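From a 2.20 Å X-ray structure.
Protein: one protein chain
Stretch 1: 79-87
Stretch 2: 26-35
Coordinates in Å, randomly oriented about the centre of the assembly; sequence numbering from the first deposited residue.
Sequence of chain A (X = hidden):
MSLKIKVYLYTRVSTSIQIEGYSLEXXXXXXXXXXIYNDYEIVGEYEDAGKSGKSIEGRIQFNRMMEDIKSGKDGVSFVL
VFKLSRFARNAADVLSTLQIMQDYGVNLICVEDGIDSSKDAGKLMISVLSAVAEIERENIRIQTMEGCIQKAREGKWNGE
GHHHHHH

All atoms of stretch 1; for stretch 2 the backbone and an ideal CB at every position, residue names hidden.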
# COMPACT_ATOMS: atom_id res chain seq x y z
N VAL A 79 15.05 -8.45 -9.46
CA VAL A 79 14.20 -8.05 -10.60
C VAL A 79 14.06 -6.54 -10.60
O VAL A 79 13.70 -5.93 -9.55
CB VAL A 79 12.76 -8.61 -10.54
CG1 VAL A 79 11.92 -8.04 -11.69
CG2 VAL A 79 12.75 -10.15 -10.51
N LEU A 80 14.37 -5.93 -11.74
CA LEU A 80 14.11 -4.53 -11.96
C LEU A 80 12.78 -4.37 -12.68
O LEU A 80 12.56 -4.98 -13.72
CB LEU A 80 15.22 -3.89 -12.81
CG LEU A 80 16.59 -3.56 -12.20
CD1 LEU A 80 17.28 -4.68 -11.43
CD2 LEU A 80 17.48 -3.07 -13.39
N VAL A 81 11.90 -3.56 -12.08
CA VAL A 81 10.66 -3.04 -12.69
C VAL A 81 10.76 -1.51 -12.83
O VAL A 81 11.65 -0.86 -12.21
CB VAL A 81 9.43 -3.47 -11.89
CG1 VAL A 81 9.40 -4.98 -11.77
CG2 VAL A 81 9.41 -2.83 -10.49
N PHE A 82 9.93 -0.92 -13.70
CA PHE A 82 9.93 0.54 -13.86
C PHE A 82 9.35 1.20 -12.59
O PHE A 82 9.98 2.08 -11.98
CB PHE A 82 9.15 0.98 -15.12
CG PHE A 82 9.28 2.46 -15.43
CD1 PHE A 82 10.50 2.98 -15.82
CD2 PHE A 82 8.20 3.31 -15.30
CE1 PHE A 82 10.66 4.31 -16.10
CE2 PHE A 82 8.33 4.68 -15.57
CZ PHE A 82 9.56 5.17 -15.99
N LYS A 83 8.20 0.72 -12.17
CA LYS A 83 7.56 1.10 -10.90
C LYS A 83 6.57 -0.01 -10.48
O LYS A 83 6.24 -0.89 -11.29
CB LYS A 83 6.87 2.44 -11.07
CG LYS A 83 5.88 2.45 -12.16
CD LYS A 83 5.42 3.85 -12.50
CE LYS A 83 4.54 3.73 -13.75
NZ LYS A 83 3.75 4.96 -14.05
N LEU A 84 6.12 0.01 -9.23
CA LEU A 84 5.23 -1.04 -8.68
C LEU A 84 3.95 -1.28 -9.48
O LEU A 84 3.51 -2.43 -9.64
CB LEU A 84 4.82 -0.75 -7.22
CG LEU A 84 5.81 -1.06 -6.11
CD1 LEU A 84 5.22 -0.81 -4.68
CD2 LEU A 84 6.28 -2.52 -6.26
N SER A 85 3.31 -0.20 -9.93
CA SER A 85 2.14 -0.33 -10.79
C SER A 85 2.47 -0.93 -12.16
O SER A 85 1.59 -1.03 -13.00
CB SER A 85 1.51 1.03 -11.00
OG SER A 85 2.47 1.89 -11.58
N ARG A 86 3.74 -1.26 -12.42
CA ARG A 86 4.11 -1.96 -13.66
C ARG A 86 4.76 -3.26 -13.24
O ARG A 86 5.84 -3.65 -13.74
CB ARG A 86 5.03 -1.09 -14.52
CG ARG A 86 4.32 0.08 -15.17
CD ARG A 86 3.27 -0.43 -16.15
NE ARG A 86 2.67 0.65 -16.91
CZ ARG A 86 1.77 1.51 -16.43
NH1 ARG A 86 1.37 1.47 -15.16
NH2 ARG A 86 1.29 2.45 -17.21
N PHE A 87 4.05 -3.93 -12.31
CA PHE A 87 4.54 -5.10 -11.62
C PHE A 87 3.40 -5.83 -10.91
O PHE A 87 3.26 -7.03 -11.06
CB PHE A 87 5.65 -4.68 -10.65
CG PHE A 87 6.10 -5.77 -9.74
CD1 PHE A 87 6.77 -6.88 -10.25
CD2 PHE A 87 5.89 -5.68 -8.39
CE1 PHE A 87 7.22 -7.89 -9.42
CE2 PHE A 87 6.32 -6.70 -7.54
CZ PHE A 87 6.99 -7.81 -8.07
N UNK A 26 10.76 3.67 -23.85
CA UNK A 26 11.33 4.67 -22.90
C UNK A 26 11.55 4.05 -21.53
O UNK A 26 12.57 4.30 -20.91
CB UNK A 26 10.41 5.89 -22.77
N UNK A 27 10.63 3.22 -21.06
CA UNK A 27 10.85 2.48 -19.79
C UNK A 27 12.05 1.56 -19.85
O UNK A 27 12.92 1.65 -18.99
CB UNK A 27 9.61 1.66 -19.43
N UNK A 28 12.09 0.71 -20.88
CA UNK A 28 13.18 -0.26 -21.04
C UNK A 28 14.54 0.41 -21.11
O UNK A 28 15.45 -0.06 -20.47
CB UNK A 28 12.96 -1.10 -22.30
N UNK A 29 14.67 1.46 -21.92
CA UNK A 29 15.92 2.26 -22.04
C UNK A 29 16.41 2.81 -20.73
O UNK A 29 17.61 2.74 -20.42
CB UNK A 29 15.71 3.43 -23.01
N UNK A 30 15.46 3.35 -19.96
CA UNK A 30 15.71 3.80 -18.64
C UNK A 30 16.22 2.69 -17.74
O UNK A 30 17.19 2.87 -16.97
CB UNK A 30 14.44 4.42 -18.06
N UNK A 31 15.56 1.55 -17.78
CA UNK A 31 15.97 0.44 -16.97
C UNK A 31 17.36 -0.08 -17.39
O UNK A 31 18.20 -0.36 -16.52
CB UNK A 31 14.93 -0.67 -17.06
N UNK A 32 17.64 -0.14 -18.69
CA UNK A 32 18.97 -0.57 -19.14
C UNK A 32 20.04 0.43 -18.69
O UNK A 32 21.10 -0.01 -18.21
CB UNK A 32 19.00 -0.72 -20.66
N UNK A 33 19.76 1.75 -18.80
CA UNK A 33 20.71 2.79 -18.32
C UNK A 33 21.04 2.58 -16.85
O UNK A 33 22.22 2.56 -16.48
CB UNK A 33 20.13 4.19 -18.52
N UNK A 34 20.01 2.37 -16.03
CA UNK A 34 20.14 2.09 -14.60
C UNK A 34 20.99 0.86 -14.34
O UNK A 34 21.83 0.87 -13.47
CB UNK A 34 18.76 1.91 -13.97
N UNK A 35 20.73 -0.20 -15.08
CA UNK A 35 21.56 -1.40 -15.01
C UNK A 35 23.05 -1.03 -15.24
O UNK A 35 23.93 -1.38 -14.46
CB UNK A 35 21.09 -2.43 -16.04

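The backbone of 26-35 is helical throughout, with phi/psi values clustered near -60/-45, so proline is disfavoured within the run and the side chains facing stretch 1 recur every three or four residues. The helix axis passes 9.5 Å from that of strand 79-81 at 137°, leaving room for side chains to meet between them.

Position 26 has its CA-to-CB bond sideways and nothing of stretch 1 within 5.5 Å of the ideal CB. Almost any helix-compatible residue would suit; it is Ala 26, which makes no contact.

Position 27 has the ideal CB that comes closest to stretch 1, 3.9 Å from Phe 82 CD1, beside a ring face. Its CA lies 6.3 Å from the CA of Phe 82, and its CB points toward stretch 1. A flexible chain with methylenes to lay on the ring would fit, such as Leu, Met, Gln or Glu; the neighbouring Arg 86 guanidinium favours a polar end. The residue is Gln 27. Its CG sits 3.5 Å from the centroid of the Phe 82 ring, 12° off the normal, a CH-pi contact. The amide reaches on toward Arg 86, where OE1 is 4.2 Å from Arg 86 CG. No direct hydrogen bond forms, but one water accepts from both Gln 27 NE2 (3.3 Å) and Arg 86 NE (2.5 Å).

Positions 28 and 29 offer no partner: the CB of the first points away and that of the second is out of reach. Polar residues would serve, and Lys 28 and Ser 29 occupy them.

At position 30 the CB points toward stretch 1 again, 4.3 Å from Phe 82 CE1 and near the outer end of that ring. A long aliphatic or a cationic chain could reach the ring edge. Arg 30 does so: NH2 lies 3.6 Å from Phe 82 CZ, near the plane of the phenyl ring, while CZ sits over one face of the guanidinium.

Position 31 also points toward stretch 1, but its ideal CB is 5.1 Å from Leu 80 CD2, a gap that an apolar side chain of some reach, such as Met or Leu, could fill. Met 31 (chi m, t, p) spans it. Its CE comes 3.3 Å from Leu 80 O and 4.3 Å from Leu 80 CB, and its SD is 4.1 Å from Phe 82 CB, so the thioether end packs against both residues.

Stretch 1 sets no demand at positions 32 and 33, the CB of the former pointing away and that of the latter out of reach, so almost any helix-compatible residue would suit; they are Lys 32 and Ala 33.

At position 34 the CB points toward stretch 1, 5.2 Å from Leu 80 CD2. A sizeable apolar residue, Leu, Ile, Met or Phe, could close the distance. Phe 34, with chi1 t, brings CD2 to 3.8 Å from Leu 80 CD2.

Position 35 points sideways, its CB 4.5 Å from Leu 80 CD2. A small residue suffices, though the geometry does not require one; the residue is Ala 35, whose CB stays near that methyl without packing closely against it.

Stretch 2 26-35: AQKSRMKAFA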
# COMPACT_ATOMS: atom_id res chain seq x y z
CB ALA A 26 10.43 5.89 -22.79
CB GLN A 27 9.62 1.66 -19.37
CG GLN A 27 8.56 2.54 -18.82
CD GLN A 27 7.22 1.85 -18.63
OE1 GLN A 27 7.13 0.74 -18.16
NE2 GLN A 27 6.17 2.57 -18.95
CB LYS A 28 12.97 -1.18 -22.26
CG LYS A 28 12.02 -2.31 -21.95
CD LYS A 28 11.85 -3.30 -23.12
CE LYS A 28 11.15 -2.65 -24.28
NZ LYS A 28 10.50 -3.69 -25.16
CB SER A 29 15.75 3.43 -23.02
OG SER A 29 15.28 2.93 -24.25
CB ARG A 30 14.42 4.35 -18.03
CG ARG A 30 14.72 5.09 -16.72
CD ARG A 30 14.82 6.56 -16.95
NE ARG A 30 13.49 7.19 -16.86
CZ ARG A 30 12.89 7.56 -15.72
NH1 ARG A 30 13.46 7.36 -14.51
NH2 ARG A 30 11.69 8.12 -15.78
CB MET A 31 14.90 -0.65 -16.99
CG MET A 31 13.52 -0.16 -16.42
SD MET A 31 12.12 -1.14 -16.95
CE MET A 31 12.60 -2.57 -15.97
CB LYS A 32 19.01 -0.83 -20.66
CG LYS A 32 18.36 -2.16 -21.02
CD LYS A 32 18.00 -2.27 -22.51
CE LYS A 32 17.04 -3.41 -22.73
NZ LYS A 32 17.37 -4.09 -24.01
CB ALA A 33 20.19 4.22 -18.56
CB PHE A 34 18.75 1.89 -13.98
CG PHE A 34 18.73 1.58 -12.49
CD1 PHE A 34 18.56 2.60 -11.55
CD2 PHE A 34 18.78 0.27 -12.03
CE1 PHE A 34 18.48 2.31 -10.17
CE2 PHE A 34 18.70 -0.03 -10.68
CZ PHE A 34 18.54 1.00 -9.74
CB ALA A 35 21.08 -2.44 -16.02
O HOH W 1 3.74 0.37 -19.20
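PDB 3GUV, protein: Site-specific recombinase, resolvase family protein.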